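Long-range contacts in macrophage migration inhibitory factor (Plasmodium berghei, PDB 2WKB), which belongs to the macrophage migration inhibitory factor family, named for a cytokine, and assembles from three copies of a small alpha/beta chain: residues E[4-9]-E[46-51]; E[29-34]-E[66-71]; E[53-58]-E[89-94]; E[61-66]-E[100-105]. All coordinates share one frame; numbering follows the deposited sequence. Where two conformers were deposited one is given.

Contact 1. Residues E[4-9]-E[46-51]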
loop_
_atom_site.group_PDB
_atom_site.type_symbol
_atom_site.label_atom_id
_atom_site.label_comp_id
_atom_site.label_asym_id
_atom_site.label_seq_id
_atom_site.Cartn_x
_atom_site.Cartn_y
_atom_site.Cartn_z
ATOM N N GLU E 4 7.232 -5.760 2.955
ATOM C CA GLU E 4 7.153 -5.306 1.585
ATOM C C GLU E 4 8.342 -4.462 1.206
ATOM O O GLU E 4 8.664 -3.506 1.881
ATOM C CB GLU E 4 5.866 -4.562 1.305
ATOM C CG GLU E 4 5.470 -3.399 2.126
ATOM C CD GLU E 4 3.951 -3.044 2.017
ATOM O OE1 GLU E 4 3.407 -2.966 0.854
ATOM O OE2 GLU E 4 3.321 -2.843 3.088
ATOM N N LEU E 5 8.934 -4.819 0.069
ATOM C CA LEU E 5 10.031 -4.058 -0.508
ATOM C C LEU E 5 9.398 -3.226 -1.612
ATOM O O LEU E 5 8.981 -3.777 -2.651
ATOM C CB LEU E 5 11.008 -5.051 -1.126
ATOM C CG LEU E 5 12.152 -4.564 -1.999
ATOM C CD1 LEU E 5 12.908 -3.408 -1.306
ATOM C CD2 LEU E 5 13.119 -5.814 -2.340
ATOM N N ILE E 6 9.378 -1.916 -1.406
ATOM C CA ILE E 6 8.773 -1.036 -2.357
ATOM C C ILE E 6 9.923 -0.237 -2.936
ATOM O O ILE E 6 10.698 0.444 -2.204
ATOM C CB ILE E 6 7.793 -0.093 -1.624
ATOM C CG1 ILE E 6 6.618 -0.926 -1.089
ATOM C CG2 ILE E 6 7.302 0.981 -2.584
ATOM C CD1 ILE E 6 5.885 -0.201 0.007
ATOM N N THR E 7 10.139 -0.382 -4.259
ATOM C CA THR E 7 11.432 0.109 -4.796
ATOM C C THR E 7 11.276 0.509 -6.287
ATOM O O THR E 7 10.458 -0.067 -6.962
ATOM C CB THR E 7 12.587 -0.974 -4.677
ATOM O OG1 THR E 7 13.775 -0.381 -5.126
ATOM C CG2 THR E 7 12.289 -2.315 -5.433
ATOM N N ASN E 8 12.084 1.474 -6.740
ATOM C CA ASN E 8 12.123 1.824 -8.166
ATOM C C ASN E 8 13.226 0.992 -8.867
ATOM O O ASN E 8 13.615 1.305 -10.034
ATOM C CB ASN E 8 12.374 3.350 -8.366
ATOM C CG ASN E 8 13.576 3.840 -7.580
ATOM O OD1 ASN E 8 14.464 3.063 -7.276
ATOM N ND2 ASN E 8 13.579 5.112 -7.206
ATOM N N ILE E 9 13.843 0.084 -8.141
ATOM C CA ILE E 9 14.897 -0.760 -8.748
ATOM C C ILE E 9 14.298 -1.958 -9.439
ATOM O O ILE E 9 13.591 -2.738 -8.855
ATOM C CB ILE E 9 15.979 -1.148 -7.734
ATOM C CG1 ILE E 9 16.702 0.126 -7.290
ATOM C CG2 ILE E 9 16.923 -2.239 -8.386
ATOM C CD1 ILE E 9 17.670 -0.140 -6.189
ATOM N N LYS E 46 8.195 2.294 -10.358
ATOM C CA LYS E 46 9.318 2.886 -11.072
ATOM C C LYS E 46 9.451 4.405 -10.824
ATOM O O LYS E 46 10.523 4.948 -10.995
ATOM C CB LYS E 46 9.193 2.635 -12.565
ATOM C CG LYS E 46 7.916 3.156 -13.166
ATOM C CD LYS E 46 8.045 2.963 -14.688
ATOM C CE LYS E 46 6.685 3.100 -15.265
ATOM N NZ LYS E 46 6.979 3.234 -16.822
ATOM N N ASN E 47 8.344 5.044 -10.480
ATOM C CA ASN E 47 8.281 6.512 -10.258
ATOM C C ASN E 47 8.589 6.952 -8.805
ATOM O O ASN E 47 8.592 8.171 -8.501
ATOM C CB ASN E 47 6.931 7.026 -10.774
ATOM C CG ASN E 47 6.976 7.254 -12.292
ATOM O OD1 ASN E 47 7.828 8.010 -12.778
ATOM N ND2 ASN E 47 6.148 6.504 -13.055
ATOM N N LEU E 48 8.932 5.994 -7.972
ATOM C CA LEU E 48 9.209 6.252 -6.524
ATOM C C LEU E 48 10.373 7.251 -6.364
ATOM O O LEU E 48 11.454 7.096 -6.965
ATOM C CB LEU E 48 9.588 4.954 -5.788
ATOM C CG LEU E 48 9.849 5.066 -4.248
ATOM C CD1 LEU E 48 8.511 5.529 -3.548
ATOM C CD2 LEU E 48 10.349 3.642 -3.725
ATOM N N ARG E 49 10.130 8.270 -5.524
ATOM C CA ARG E 49 11.150 9.256 -5.256
ATOM C C ARG E 49 11.502 9.323 -3.810
ATOM O O ARG E 49 10.644 9.114 -2.951
ATOM C CB ARG E 49 10.615 10.636 -5.683
ATOM C CG ARG E 49 10.454 10.813 -7.164
ATOM C CD ARG E 49 9.528 12.008 -7.501
ATOM N NE ARG E 49 10.103 13.318 -7.050
ATOM C CZ ARG E 49 10.925 14.084 -7.772
ATOM N NH1 ARG E 49 11.334 13.690 -8.986
ATOM N NH2 ARG E 49 11.329 15.312 -7.286
ATOM N N PHE E 50 12.774 9.639 -3.542
ATOM C CA PHE E 50 13.249 9.963 -2.171
ATOM C C PHE E 50 14.219 11.159 -2.238
ATOM O O PHE E 50 15.115 11.170 -3.076
ATOM C CB PHE E 50 13.895 8.753 -1.483
ATOM C CG PHE E 50 14.483 9.070 -0.130
ATOM C CD1 PHE E 50 13.663 9.440 0.934
ATOM C CD2 PHE E 50 15.858 8.991 0.076
ATOM C CE1 PHE E 50 14.226 9.787 2.212
ATOM C CE2 PHE E 50 16.422 9.275 1.351
ATOM C CZ PHE E 50 15.597 9.711 2.403
ATOM N N SER E 51 13.912 12.166 -1.419
ATOM C CA SER E 51 14.657 13.405 -1.353
ATOM C C SER E 51 14.807 14.024 -2.699
ATOM O O SER E 51 15.946 14.367 -3.081
ATOM C CB SER E 51 16.067 13.138 -0.787
ATOM O OG SER E 51 15.967 12.571 0.506
#
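Asn8, the first residue beyond strand 4-7, carries the one hydrogen bond between this strand end and residues 46-51. Asn8 CB lies 3.6 Å from Lys46 O. Asn8 CG, set between the backbone N and carbonyl carbon (chi1 51°), a crowded position, faces Leu48 O at 3.9 Å. At the tip, Asn8 ND2 donates to Leu48 O at 2.9 Å; the bond is somewhat bent (149°), and the oxygen lies close to the amide plane although the donor stands above the carbonyl plane. ND2 also donates to Glu55 O and OD1 is engaged by Tyr57, so the amide is held at both ends, a task that suits asparagine with its donor and acceptor side by side. Leu48 supplies the apolar half: with CG anti to its backbone N, Leu48 CD2 comes 3.6 Å from Ile6 O, 3.8 Å from Thr7 CA and 4.2 Å from Ile6 CG2. Thr7 OG1 receives Ile9 N at 3.1 Å in an ST turn that ends the strand, and also meets Tyr57. Strand 4-7 runs between strands 39-44 and 58-63, with Leu5 on Leu84 of helix 73-88, while Arg49 and Phe50 pair antiparallel with a strand of the second subunit.

Contact 2. Residues E[29-34]-E[66-71]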
loop_
_atom_site.group_PDB
_atom_site.type_symbol
_atom_site.label_atom_id
_atom_site.label_comp_id
_atom_site.label_asym_id
_atom_site.label_seq_id
_atom_site.Cartn_x
_atom_site.Cartn_y
_atom_site.Cartn_z
ATOM N N ASN E 29 15.407 -15.757 11.450
ATOM C CA ASN E 29 16.653 -15.970 12.170
ATOM C C ASN E 29 16.714 -15.056 13.397
ATOM O O ASN E 29 16.786 -15.562 14.538
ATOM C CB ASN E 29 17.872 -15.770 11.267
ATOM C CG ASN E 29 18.217 -17.018 10.447
ATOM O OD1 ASN E 29 18.034 -18.149 10.901
ATOM N ND2 ASN E 29 18.752 -16.809 9.254
ATOM N N ILE E 30 16.624 -13.732 13.159
ATOM C CA ILE E 30 16.671 -12.710 14.213
ATOM C C ILE E 30 15.606 -12.935 15.287
ATOM O O ILE E 30 15.915 -12.836 16.491
ATOM C CB ILE E 30 16.744 -11.258 13.566
ATOM C CG1 ILE E 30 18.122 -11.135 12.904
ATOM C CG2 ILE E 30 16.671 -10.203 14.612
ATOM C CD1 ILE E 30 18.320 -10.099 11.839
ATOM N N LEU E 31 14.374 -13.296 14.882
ATOM C CA LEU E 31 13.280 -13.533 15.830
ATOM C C LEU E 31 13.435 -14.817 16.616
ATOM O O LEU E 31 12.914 -14.925 17.744
ATOM C CB LEU E 31 11.921 -13.538 15.091
ATOM C CG LEU E 31 11.202 -12.223 14.811
ATOM C CD1 LEU E 31 11.981 -11.041 14.172
ATOM C CD2 LEU E 31 9.929 -12.513 14.015
ATOM N N GLY E 32 14.177 -15.771 16.056
ATOM C CA GLY E 32 14.316 -17.106 16.593
ATOM C C GLY E 32 13.038 -17.919 16.497
ATOM O O GLY E 32 12.849 -18.845 17.317
ATOM N N LYS E 33 12.161 -17.590 15.525
ATOM C CA LYS E 33 10.799 -18.212 15.380
ATOM C C LYS E 33 10.466 -18.385 13.890
ATOM O O LYS E 33 11.009 -17.644 13.069
ATOM C CB LYS E 33 9.701 -17.294 15.923
ATOM C CG LYS E 33 9.756 -16.910 17.418
ATOM C CD LYS E 33 9.159 -15.489 17.546
ATOM C CE LYS E 33 8.408 -15.244 18.846
ATOM N NZ LYS E 33 7.093 -14.652 18.434
ATOM N N PRO E 34 9.545 -19.285 13.563
ATOM C CA PRO E 34 9.125 -19.493 12.172
ATOM C C PRO E 34 8.348 -18.299 11.599
ATOM O O PRO E 34 7.661 -17.592 12.336
ATOM C CB PRO E 34 8.212 -20.716 12.267
ATOM C CG PRO E 34 8.711 -21.460 13.455
ATOM C CD PRO E 34 9.171 -20.415 14.431
ATOM N N GLY E 66 4.869 -10.324 14.626
ATOM C CA GLY E 66 5.003 -10.605 16.086
ATOM C C GLY E 66 6.430 -10.903 16.486
ATOM O O GLY E 66 7.118 -11.645 15.791
ATOM N N GLY E 67 6.888 -10.340 17.602
ATOM C CA GLY E 67 8.225 -10.675 18.103
ATOM C C GLY E 67 9.302 -9.695 17.658
ATOM O O GLY E 67 10.433 -9.799 18.128
ATOM N N ILE E 68 8.983 -8.804 16.706
ATOM C CA ILE E 68 9.914 -7.723 16.378
ATOM C C ILE E 68 9.691 -6.635 17.408
ATOM O O ILE E 68 8.559 -6.268 17.678
ATOM C CB ILE E 68 9.666 -7.055 14.998
ATOM C CG1 ILE E 68 9.845 -8.071 13.887
ATOM C CG2 ILE E 68 10.681 -5.908 14.786
ATOM C CD1 ILE E 68 9.602 -7.399 12.506
ATOM N N ASN E 69 10.764 -6.147 17.990
ATOM C CA ASN E 69 10.585 -5.150 19.085
ATOM C C ASN E 69 11.830 -4.275 19.144
ATOM O O ASN E 69 12.767 -4.459 18.334
ATOM C CB ASN E 69 10.345 -5.882 20.461
ATOM C CG ASN E 69 11.411 -6.855 20.790
ATOM O OD1 ASN E 69 12.595 -6.576 20.795
ATOM N ND2 ASN E 69 10.987 -8.057 21.143
ATOM N N ARG E 70 11.911 -3.376 20.142
ATOM C CA ARG E 70 13.076 -2.542 20.373
ATOM C C ARG E 70 14.392 -3.267 20.521
ATOM O O ARG E 70 15.428 -2.697 20.274
ATOM C CB ARG E 70 12.904 -1.654 21.680
ATOM C CG ARG E 70 11.775 -0.729 21.629
ATOM C CD ARG E 70 11.722 0.127 22.925
ATOM N NE ARG E 70 12.882 1.008 22.940
ATOM C CZ ARG E 70 12.887 2.290 22.534
ATOM N NH1 ARG E 70 11.815 2.877 22.005
ATOM N NH2 ARG E 70 14.016 2.960 22.646
ATOM N N SER E 71 14.369 -4.524 20.936
ATOM C CA SER E 71 15.598 -5.210 21.240
ATOM C C SER E 71 16.223 -5.829 19.987
ATOM O O SER E 71 17.363 -6.277 19.956
ATOM C CB SER E 71 15.323 -6.316 22.289
ATOM O OG SER E 71 14.872 -7.549 21.693
#
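A Schellman motif closes helix 13-31, and the side chains of its last turn and of the residues just beyond meet the loop that leads from strand 58-63 to helix 73-88. Gly32 leaves the helix with positive phi (69°), a conformation easy for glycine, and Gly32 N bonds to Asn29 O at 3.0 Å. Leu31 makes the main contact. Its CG lies anti to the carbonyl carbon (chi1 -84°), and the two methyls divide the work: Leu31 CD1 packs 3.7 Å from Ile68 CG1, the side chains crossing obliquely, while Leu31 CD2 rests 3.4 Å from Gly66 O. Branched leucine can thus serve an apolar and a backbone neighbour at once. Lys33, bent along its chain, brings NZ to 4.0 Å from Gly66 O, an approach rather than a bond. Gly67 has phi 95°, a region that glycine enters easily. Farther along, Asn69 OD1 takes Ser71 N at 2.7 Å and Ser71 OG at 2.6 Å, both in the carbonyl plane on lone pairs. Ile68 also packs on Leu76 of helix 73-88. The Schellman closure at Gly32 and the Asx turn at Asn69 are typical ways of ending a helix and shaping a loop.

Contact 3. Residues E[53-58]-E[89-94]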
loop_
_atom_site.group_PDB
_atom_site.type_symbol
_atom_site.label_atom_id
_atom_site.label_comp_id
_atom_site.label_asym_id
_atom_site.label_seq_id
_atom_site.Cartn_x
_atom_site.Cartn_y
_atom_site.Cartn_z
ATOM N N SER E 53 14.653 12.822 -5.698
ATOM C CA SER E 53 15.377 12.091 -6.716
ATOM C C SER E 53 14.707 10.760 -7.001
ATOM O O SER E 53 14.316 10.047 -6.080
ATOM C CB SER E 53 16.799 11.796 -6.211
ATOM O OG SER E 53 17.452 10.996 -7.154
ATOM N N ASN E 54 14.629 10.418 -8.278
ATOM C CA ASN E 54 14.133 9.103 -8.732
ATOM C C ASN E 54 15.312 8.111 -8.857
ATOM O O ASN E 54 15.177 7.047 -9.426
ATOM C CB ASN E 54 13.317 9.323 -10.042
ATOM C CG ASN E 54 12.626 8.043 -10.558
ATOM O OD1 ASN E 54 11.895 7.293 -9.827
ATOM N ND2 ASN E 54 12.878 7.759 -11.815
ATOM N N GLU E 55 16.467 8.398 -8.263
ATOM C CA GLU E 55 17.590 7.446 -8.253
ATOM C C GLU E 55 17.212 6.164 -7.424
ATOM O O GLU E 55 16.317 6.235 -6.562
ATOM C CB GLU E 55 18.813 8.118 -7.560
ATOM C CG GLU E 55 20.082 7.298 -7.460
ATOM C CD GLU E 55 21.228 7.995 -6.681
ATOM O OE1 GLU E 55 22.262 7.330 -6.402
ATOM O OE2 GLU E 55 21.090 9.188 -6.319
ATOM N N GLY E 56 17.915 5.052 -7.662
ATOM C CA GLY E 56 17.674 3.768 -6.964
ATOM C C GLY E 56 17.389 3.985 -5.463
ATOM O O GLY E 56 18.138 4.655 -4.761
ATOM N N TYR E 57 16.241 3.492 -5.013
ATOM C CA TYR E 57 15.828 3.697 -3.626
ATOM C C TYR E 57 14.965 2.485 -3.220
ATOM O O TYR E 57 14.127 2.004 -3.995
ATOM C CB TYR E 57 15.008 4.992 -3.562
ATOM C CG TYR E 57 14.334 5.218 -2.190
ATOM C CD1 TYR E 57 15.065 5.573 -1.085
ATOM C CD2 TYR E 57 12.951 5.029 -2.062
ATOM C CE1 TYR E 57 14.395 5.776 0.185
ATOM C CE2 TYR E 57 12.288 5.202 -0.844
ATOM C CZ TYR E 57 13.025 5.600 0.266
ATOM O OH TYR E 57 12.366 5.800 1.513
ATOM N N CYS E 58 15.147 2.030 -1.983
ATOM C CA CYS E 58 14.332 0.954 -1.431
ATOM C C CYS E 58 13.653 1.369 -0.121
ATOM O O CYS E 58 14.307 1.882 0.787
ATOM C CB CYS E 58 15.181 -0.300 -1.208
ATOM S SG CYS E 58 16.064 -0.875 -2.676
ATOM N N SER E 89 22.157 -3.585 -5.397
ATOM C CA SER E 89 23.210 -2.563 -5.390
ATOM C C SER E 89 22.703 -1.184 -5.041
ATOM O O SER E 89 23.180 -0.196 -5.598
ATOM C CB SER E 89 23.966 -2.495 -6.723
ATOM O OG SER E 89 24.075 -3.782 -7.305
ATOM N N VAL E 90 21.679 -1.095 -4.184
ATOM C CA VAL E 90 21.224 0.224 -3.732
ATOM C C VAL E 90 22.263 0.737 -2.688
ATOM O O VAL E 90 22.863 -0.065 -1.951
ATOM C CB VAL E 90 19.825 0.076 -3.132
ATOM C CG1 VAL E 90 19.885 -0.903 -1.968
ATOM C CG2 VAL E 90 19.233 1.426 -2.664
ATOM N N LYS E 91 22.492 2.047 -2.661
ATOM C CA LYS E 91 23.268 2.703 -1.599
ATOM C C LYS E 91 22.521 2.548 -0.250
ATOM O O LYS E 91 21.309 2.829 -0.189
ATOM C CB LYS E 91 23.310 4.205 -1.851
ATOM C CG LYS E 91 24.175 4.665 -3.021
ATOM C CD LYS E 91 23.882 6.153 -3.261
ATOM C CE LYS E 91 24.176 6.554 -4.713
ATOM N NZ LYS E 91 25.612 6.532 -4.983
ATOM N N PRO E 92 23.226 2.120 0.810
ATOM C CA PRO E 92 22.551 2.105 2.137
ATOM C C PRO E 92 21.832 3.400 2.506
ATOM O O PRO E 92 20.723 3.380 3.098
ATOM C CB PRO E 92 23.712 1.766 3.133
ATOM C CG PRO E 92 24.623 0.926 2.358
ATOM C CD PRO E 92 24.523 1.421 0.856
ATOM N N ARG E 93 22.396 4.561 2.182
ATOM C CA ARG E 93 21.673 5.760 2.416
ATOM C C ARG E 93 20.367 5.976 1.632
ATOM O O ARG E 93 19.588 6.870 1.985
ATOM C CB ARG E 93 22.545 7.011 2.312
ATOM C CG ARG E 93 22.950 7.306 0.801
ATOM C CD ARG E 93 23.812 8.655 0.629
ATOM N NE ARG E 93 23.310 9.834 1.382
ATOM C CZ ARG E 93 24.082 10.593 2.173
ATOM N NH1 ARG E 93 25.379 10.257 2.349
ATOM N NH2 ARG E 93 23.562 11.638 2.840
ATOM N N ARG E 94 20.110 5.135 0.633
ATOM C CA ARG E 94 18.776 5.185 -0.047
ATOM C C ARG E 94 18.054 3.845 0.195
ATOM O O ARG E 94 17.299 3.338 -0.659
ATOM C CB ARG E 94 18.982 5.463 -1.513
ATOM C CG ARG E 94 19.401 6.937 -1.755
ATOM C CD ARG E 94 19.455 7.389 -3.249
ATOM N NE ARG E 94 18.179 7.394 -3.919
ATOM C CZ ARG E 94 17.318 8.409 -3.894
ATOM N NH1 ARG E 94 17.611 9.501 -3.176
ATOM N NH2 ARG E 94 16.177 8.343 -4.551
HETATM O O HOH W 1 21.001 3.979 -4.616
#
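Arg94 sets out with CG anti to its carbonyl carbon (chi1 -73°), runs extended through chi2 and bends at chi3 (65°), which lays its guanidinium across the backbone of residues 53-56. This joins the loop before strand 58-63 to the loop before strand 95-100, two neighbouring strands of the MIF-fold sheet. Arg94 NE donates to Gly56 O at 2.9 Å, with that oxygen close to the guanidinium plane. Arg94 NH2 serves two carbonyls, Glu55 O at 2.9 Å and Ser53 O at 3.0 Å, the latter tilted out of the plane and less straight. All three carbonyls are met from above their planes. NH1 reaches Phe50 O, so arginine, with its fan of N-H groups, suits a place ringed by backbone oxygens. Glu55 CB covers one face of the guanidinium, and Ser53 OG approaches the same group while accepting Glu55 N in an ST turn that shapes the loop. The Glu55 carboxylate, nearly parallel to the guanidinium but well out of its plane, probably adds favourable charge, and it probably makes a long salt bridge to Lys91 NZ, the carboxylate oxygen being less surely placed. Val90, small and beta-branched, presents CG1 to Cys58 SG at 3.9 Å; Leu84 of helix 73-88 touches both residues. A water bridges the loops, donating to Gly56 O and accepting from Lys91 N. Just before strand 95-100, Cys58 N donates to Arg94 O at 2.8 Å in an almost straight bond (169°) nearly along the C=O axis.

Contact 4. Residues E[61-66]-E[100-105]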
loop_
_atom_site.group_PDB
_atom_site.type_symbol
_atom_site.label_atom_id
_atom_site.label_comp_id
_atom_site.label_asym_id
_atom_site.label_seq_id
_atom_site.Cartn_x
_atom_site.Cartn_y
_atom_site.Cartn_z
ATOM N N ARG E 61 8.830 -1.958 4.358
ATOM C CA ARG E 61 7.876 -1.711 5.426
ATOM C C ARG E 61 7.482 -3.082 6.040
ATOM O O ARG E 61 7.077 -3.981 5.288
ATOM C CB ARG E 61 6.663 -1.027 4.868
ATOM C CG ARG E 61 5.617 -0.631 6.026
ATOM C CD ARG E 61 4.590 0.404 5.468
ATOM N NE ARG E 61 3.954 -0.022 4.225
ATOM C CZ ARG E 61 3.454 0.808 3.310
ATOM N NH1 ARG E 61 2.901 0.309 2.219
ATOM N NH2 ARG E 61 3.491 2.133 3.501
ATOM N N LEU E 62 7.623 -3.247 7.359
ATOM C CA LEU E 62 7.306 -4.467 7.990
ATOM C C LEU E 62 6.150 -4.138 8.934
ATOM O O LEU E 62 6.221 -3.161 9.747
ATOM C CB LEU E 62 8.488 -5.005 8.770
ATOM C CG LEU E 62 9.658 -5.333 7.819
ATOM C CD1 LEU E 62 10.663 -4.147 7.794
ATOM C CD2 LEU E 62 10.266 -6.633 8.422
ATOM N N THR E 63 5.097 -4.932 8.772
ATOM C CA THR E 63 3.810 -4.640 9.414
ATOM C C THR E 63 3.372 -5.842 10.200
ATOM O O THR E 63 3.300 -6.941 9.661
ATOM C CB THR E 63 2.740 -4.235 8.387
ATOM O OG1 THR E 63 3.130 -3.022 7.766
ATOM C CG2 THR E 63 1.402 -3.927 9.121
ATOM N N SER E 64 3.180 -5.666 11.518
ATOM C CA SER E 64 2.440 -6.651 12.276
ATOM C C SER E 64 3.157 -7.989 12.317
ATOM O O SER E 64 2.543 -9.050 12.238
ATOM C CB SER E 64 1.053 -6.839 11.676
ATOM O OG SER E 64 0.225 -5.687 11.960
ATOM N N ILE E 65 4.458 -7.930 12.393
ATOM C CA ILE E 65 5.192 -9.135 12.565
ATOM C C ILE E 65 5.472 -9.286 14.068
ATOM O O ILE E 65 6.263 -8.552 14.676
ATOM C CB ILE E 65 6.501 -9.150 11.733
ATOM C CG1 ILE E 65 6.160 -9.164 10.221
ATOM C CG2 ILE E 65 7.351 -10.365 12.109
ATOM C CD1 ILE E 65 7.375 -8.976 9.324
ATOM N N GLY E 66 4.869 -10.324 14.626
ATOM C CA GLY E 66 5.003 -10.605 16.086
ATOM C C GLY E 66 6.430 -10.903 16.486
ATOM O O GLY E 66 7.118 -11.645 15.791
ATOM N N ARG E 100 5.947 -1.162 11.652
ATOM C CA ARG E 100 4.657 -0.726 12.260
ATOM C C ARG E 100 4.046 -1.929 12.920
ATOM O O ARG E 100 4.002 -2.985 12.303
ATOM C CB ARG E 100 3.690 -0.269 11.210
ATOM C CG ARG E 100 4.256 0.435 10.024
ATOM C CD ARG E 100 3.113 0.819 9.046
ATOM N NE ARG E 100 2.693 -0.297 8.175
ATOM C CZ ARG E 100 1.766 -0.205 7.216
ATOM N NH1 ARG E 100 1.153 0.958 6.982
ATOM N NH2 ARG E 100 1.459 -1.267 6.464
ATOM N N ASP E 101 3.590 -1.821 14.178
ATOM C CA ASP E 101 2.816 -2.929 14.736
ATOM C C ASP E 101 1.344 -2.581 15.005
ATOM O O ASP E 101 1.010 -1.724 15.844
ATOM C CB ASP E 101 3.491 -3.648 15.910
ATOM C CG ASP E 101 2.791 -4.984 16.263
ATOM O OD1 ASP E 101 1.654 -4.924 16.799
ATOM O OD2 ASP E 101 3.373 -6.091 16.022
ATOM N N CYS E 102 0.492 -3.276 14.247
ATOM C CA CYS E 102 -0.961 -3.129 14.283
ATOM C C CYS E 102 -1.650 -4.432 14.737
ATOM O O CYS E 102 -2.877 -4.546 14.653
ATOM C CB CYS E 102 -1.462 -2.757 12.879
ATOM S SG CYS E 102 -0.541 -1.457 12.007
ATOM N N SER E 103 -0.855 -5.382 15.253
ATOM C CA SER E 103 -1.285 -6.776 15.539
ATOM C C SER E 103 -2.590 -6.970 16.365
ATOM O O SER E 103 -3.241 -8.018 16.254
ATOM C CB SER E 103 -0.141 -7.574 16.190
ATOM O OG SER E 103 1.071 -7.528 15.436
ATOM N N ALA E 104 -2.955 -5.968 17.175
ATOM C CA ALA E 104 -4.176 -6.008 18.016
ATOM C C ALA E 104 -5.332 -5.102 17.524
ATOM O O ALA E 104 -6.432 -5.100 18.112
ATOM C CB ALA E 104 -3.826 -5.700 19.486
ATOM N N GLN E 105 -5.051 -4.333 16.475
ATOM C CA GLN E 105 -6.013 -3.422 15.851
ATOM C C GLN E 105 -7.235 -3.997 15.106
ATOM O O GLN E 105 -8.332 -3.450 15.220
ATOM C CB GLN E 105 -5.275 -2.444 14.928
ATOM C CG GLN E 105 -5.562 -0.981 15.219
ATOM C CD GLN E 105 -5.845 -0.182 13.962
ATOM O OE1 GLN E 105 -6.999 -0.002 13.573
ATOM N NE2 GLN E 105 -4.789 0.304 13.319
HETATM O O HOH W 2 5.768 -6.627 16.610
#
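Backbone pairing comes first: strand 58-63 runs parallel to strand 95-100, and Thr63 bridges with Arg100. Arg100 N donates to Leu62 O at 2.8 Å, and Ser64 N returns to Arg100 O at 2.9 Å, both nearly along the C=O axis. Among the side chains, Arg100 grips Thr63 side-on. Arg100 NE and NH2 both reach Thr63 OG1 at 2.8 Å, the oxygen almost in the guanidinium plane. Threonine suits the place because its hydroxyl, set anti to the carbonyl carbon, accepts both N-H groups while Thr63 CG2 packs 4.3 Å from Cys102 SG. Stacking involves Arg61: CG anti to the backbone N (chi1 -176°) and an extended chi2 bring CD over the Arg100 guanidinium, and the bend at chi3 (52°) turns the Arg61 guanidinium flat against it, centres 4.4 Å apart and planes at 20°. In the loop, Asp101 OD1 accepts Ser103 N at 3.0 Å in an Asx turn and OD2 meets Ser103 OG, less certainly because Ser103 is poorly ordered. A water lies within hydrogen-bonding reach of Ile65 O and Asp101 OD2. Ser64 OG weakly accepts Cys102 N and also bonds Arg100 NH1 of the third subunit, while Arg100 of this chain pairs antiparallel with a strand of the second. Two stacked like charges would repel; Glu4, beside Arg61, probably offsets that cost, with Arg100 held by the Thr63 hydroxyl as well as by its backbone pairing, at the subunit boundary.

Overall arrangement
Contacts 1 and 3 lie together at one end of the sheet, their centres about 8 Å apart, and are joined directly: Thr7 OG1 meets Tyr57 O at 2.7 Å and Asn8 OD1 meets Tyr57 N at 2.9 Å. Contacts 2 and 4 share Gly66 and gather on the other side of the chain's centre from contact 3, about 12 Å apart between centres, where Leu31 CD2 packs on Ile65 CG2. Strands 4-7 and 58-63 link the two groups: contact 1 reaches contact 4 by the salt bridge from Glu4 OE2 to Arg61 NE at 3.1 Å, although their centres are about 21 Å apart. Contacts 1, 3 and 4 touch the second subunit, and contact 2 reaches it through Arg70.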